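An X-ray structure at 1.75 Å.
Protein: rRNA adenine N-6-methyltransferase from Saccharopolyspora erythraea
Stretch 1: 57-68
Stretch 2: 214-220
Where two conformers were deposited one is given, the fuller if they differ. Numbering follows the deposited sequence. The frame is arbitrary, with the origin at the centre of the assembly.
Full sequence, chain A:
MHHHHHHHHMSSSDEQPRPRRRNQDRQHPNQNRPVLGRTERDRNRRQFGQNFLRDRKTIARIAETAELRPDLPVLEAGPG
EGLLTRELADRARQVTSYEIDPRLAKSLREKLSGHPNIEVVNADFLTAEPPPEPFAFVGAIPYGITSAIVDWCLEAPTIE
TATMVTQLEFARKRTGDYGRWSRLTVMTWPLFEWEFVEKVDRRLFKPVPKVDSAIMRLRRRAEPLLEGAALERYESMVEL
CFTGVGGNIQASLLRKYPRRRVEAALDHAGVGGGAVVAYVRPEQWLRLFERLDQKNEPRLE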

# COMPACT_ATOMS: atom_id res chain seq x y z
N LYS A 57 -17.92 -6.94 11.89
CA LYS A 57 -16.84 -7.92 11.82
C LYS A 57 -15.70 -7.42 10.93
O LYS A 57 -14.52 -7.61 11.26
CB LYS A 57 -17.38 -9.25 11.31
CG LYS A 57 -16.32 -10.34 11.16
CD LYS A 57 -16.93 -11.62 10.58
CE LYS A 57 -15.87 -12.70 10.38
NZ LYS A 57 -16.45 -13.94 9.79
N THR A 58 -16.04 -6.79 9.82
CA THR A 58 -15.00 -6.26 8.94
C THR A 58 -14.28 -5.09 9.59
O THR A 58 -13.05 -4.98 9.50
CB THR A 58 -15.61 -5.84 7.61
OG1 THR A 58 -16.35 -6.94 7.07
CG2 THR A 58 -14.53 -5.42 6.62
N ILE A 59 -15.02 -4.21 10.25
CA ILE A 59 -14.40 -3.08 10.94
C ILE A 59 -13.39 -3.57 11.97
O ILE A 59 -12.26 -3.05 12.05
CB ILE A 59 -15.50 -2.20 11.57
CG1 ILE A 59 -16.27 -1.48 10.45
CG2 ILE A 59 -14.91 -1.18 12.56
CD1 ILE A 59 -17.47 -0.68 10.91
N ALA A 60 -13.75 -4.59 12.75
CA ALA A 60 -12.81 -5.14 13.72
C ALA A 60 -11.60 -5.75 13.03
O ALA A 60 -10.47 -5.64 13.52
CB ALA A 60 -13.51 -6.19 14.59
N ARG A 61 -11.82 -6.39 11.87
CA ARG A 61 -10.71 -6.96 11.11
C ARG A 61 -9.73 -5.89 10.67
O ARG A 61 -8.51 -6.09 10.73
CB ARG A 61 -11.28 -7.71 9.90
CG ARG A 61 -10.26 -8.43 9.05
CD ARG A 61 -9.72 -9.65 9.77
NE ARG A 61 -8.89 -10.46 8.89
CZ ARG A 61 -8.16 -11.49 9.30
NH1 ARG A 61 -8.14 -11.83 10.58
NH2 ARG A 61 -7.43 -12.18 8.42
N ILE A 62 -10.24 -4.74 10.22
CA ILE A 62 -9.37 -3.64 9.84
C ILE A 62 -8.51 -3.20 11.02
O ILE A 62 -7.29 -3.02 10.90
CB ILE A 62 -10.21 -2.47 9.28
CG1 ILE A 62 -10.95 -2.91 8.02
CG2 ILE A 62 -9.32 -1.26 8.99
CD1 ILE A 62 -12.06 -1.97 7.60
N ALA A 63 -9.14 -2.99 12.18
CA ALA A 63 -8.41 -2.50 13.33
C ALA A 63 -7.31 -3.47 13.75
O ALA A 63 -6.20 -3.06 14.09
CB ALA A 63 -9.37 -2.23 14.49
N GLU A 64 -7.62 -4.77 13.74
CA GLU A 64 -6.61 -5.78 14.07
C GLU A 64 -5.51 -5.86 13.01
O GLU A 64 -4.34 -6.10 13.34
CB GLU A 64 -7.29 -7.14 14.25
CG GLU A 64 -8.27 -7.16 15.43
CD GLU A 64 -9.26 -8.31 15.37
OE1 GLU A 64 -9.46 -8.88 14.27
OE2 GLU A 64 -9.84 -8.64 16.43
N THR A 65 -5.86 -5.63 11.74
CA THR A 65 -4.87 -5.67 10.67
C THR A 65 -3.83 -4.57 10.81
O THR A 65 -2.69 -4.73 10.34
CB THR A 65 -5.58 -5.55 9.31
OG1 THR A 65 -6.39 -6.70 9.09
CG2 THR A 65 -4.58 -5.42 8.17
N ALA A 66 -4.19 -3.44 11.42
CA ALA A 66 -3.31 -2.29 11.43
C ALA A 66 -2.09 -2.48 12.33
O ALA A 66 -1.19 -1.64 12.30
CB ALA A 66 -4.09 -1.05 11.85
N GLU A 67 -2.06 -3.54 13.13
CA GLU A 67 -0.92 -3.85 13.99
C GLU A 67 -0.59 -2.66 14.90
O GLU A 67 0.53 -2.13 14.90
CB GLU A 67 0.29 -4.27 13.15
CG GLU A 67 -0.00 -5.54 12.36
CD GLU A 67 1.18 -6.06 11.56
OE1 GLU A 67 1.96 -5.23 11.03
OE2 GLU A 67 1.32 -7.30 11.47
N LEU A 68 -1.59 -2.27 15.68
CA LEU A 68 -1.50 -1.10 16.54
C LEU A 68 -0.98 -1.49 17.92
O LEU A 68 -1.00 -2.65 18.32
CB LEU A 68 -2.86 -0.43 16.66
CG LEU A 68 -3.52 -0.06 15.32
CD1 LEU A 68 -4.91 0.50 15.58
CD2 LEU A 68 -2.65 0.94 14.56
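Stretch 2 (214-220) AIMRLRR

A β-strand runs nearly parallel to a helix and holds it by an apolar contact at one end and arginine bonds to T65 O and to E67 just past the helix at the other. Residues 214-220 are extended throughout, and their N-to-C direction lies 7° from that of helix 57-65, with the axes 10.0 Å apart at closest approach. In register, I62 CA stands 7.3 Å from I215 CA, and T65 CA 7.8 Å from R217 CA. The alternation of the strand sets the rule: I215, R217 and R219 point toward the first stretch, while M216 points away.

I215, with chi1 m and chi2 t, brings its CD1 to 3.5 Å from I62 CG1 and 4.1 Å from T58 CG2, so that apolar side chains meet between strand and helix. Two residues on, R217 has chi1 and chi2 both t, and its NH1 donates to T65 O at 2.6 Å, while T65 CG2 lies over one face of the guanidinium, 3.5 Å from NH1. E67, where phi turns positive after the helix, points toward the strand. Its OE1 accepts from R219 NE at 2.9 Å in a salt bridge, near the guanidinium plane; its OE2 pairs with R217 NH1 by charge alone, at a long 3.7 Å.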

# COMPACT_ATOMS: atom_id res chain seq x y z
N ALA A 214 -11.77 -4.42 -0.83
CA ALA A 214 -10.79 -5.31 -0.23
C ALA A 214 -10.02 -4.53 0.82
O ALA A 214 -9.95 -3.30 0.78
CB ALA A 214 -9.83 -5.88 -1.29
N ILE A 215 -9.46 -5.26 1.78
CA ILE A 215 -8.49 -4.72 2.71
C ILE A 215 -7.11 -5.10 2.21
O ILE A 215 -6.84 -6.28 1.96
CB ILE A 215 -8.71 -5.23 4.14
CG1 ILE A 215 -10.13 -4.91 4.62
CG2 ILE A 215 -7.68 -4.62 5.08
CD1 ILE A 215 -10.52 -5.64 5.87
N MET A 216 -6.24 -4.11 2.06
CA MET A 216 -4.85 -4.34 1.72
C MET A 216 -3.98 -3.57 2.71
O MET A 216 -4.42 -2.59 3.32
CB MET A 216 -4.53 -3.91 0.28
CG MET A 216 -4.71 -2.42 0.00
SD MET A 216 -4.20 -1.95 -1.67
CE MET A 216 -2.45 -2.29 -1.60
N ARG A 217 -2.74 -4.04 2.88
CA ARG A 217 -1.83 -3.46 3.85
C ARG A 217 -0.44 -3.30 3.24
O ARG A 217 0.04 -4.20 2.55
CB ARG A 217 -1.76 -4.33 5.11
CG ARG A 217 -0.79 -3.84 6.18
CD ARG A 217 -0.92 -4.67 7.46
NE ARG A 217 -0.76 -6.09 7.18
CZ ARG A 217 -1.05 -7.07 8.04
NH1 ARG A 217 -1.53 -6.78 9.24
NH2 ARG A 217 -0.87 -8.33 7.69
N LEU A 218 0.17 -2.15 3.49
CA LEU A 218 1.59 -1.93 3.26
C LEU A 218 2.31 -1.98 4.59
O LEU A 218 1.83 -1.44 5.59
CB LEU A 218 1.85 -0.57 2.60
CG LEU A 218 1.06 -0.20 1.35
CD1 LEU A 218 1.54 1.16 0.83
CD2 LEU A 218 1.21 -1.26 0.30
N ARG A 219 3.47 -2.64 4.62
CA ARG A 219 4.35 -2.62 5.79
C ARG A 219 5.71 -2.12 5.33
O ARG A 219 6.32 -2.71 4.44
CB ARG A 219 4.48 -4.01 6.43
CG ARG A 219 3.15 -4.72 6.67
CD ARG A 219 3.34 -6.06 7.39
NE ARG A 219 3.72 -5.85 8.78
CZ ARG A 219 4.97 -5.86 9.24
NH1 ARG A 219 5.99 -6.10 8.42
NH2 ARG A 219 5.20 -5.63 10.52
N ARG A 220 6.18 -1.03 5.94
CA ARG A 220 7.53 -0.57 5.68
C ARG A 220 8.52 -1.49 6.39
O ARG A 220 8.45 -1.65 7.62
CB ARG A 220 7.71 0.87 6.16
CG ARG A 220 8.99 1.52 5.64
CD ARG A 220 9.09 2.97 6.05
NE ARG A 220 9.40 3.09 7.47
CZ ARG A 220 10.60 2.90 8.00
NH1 ARG A 220 11.63 2.57 7.23
NH2 ARG A 220 10.78 3.04 9.31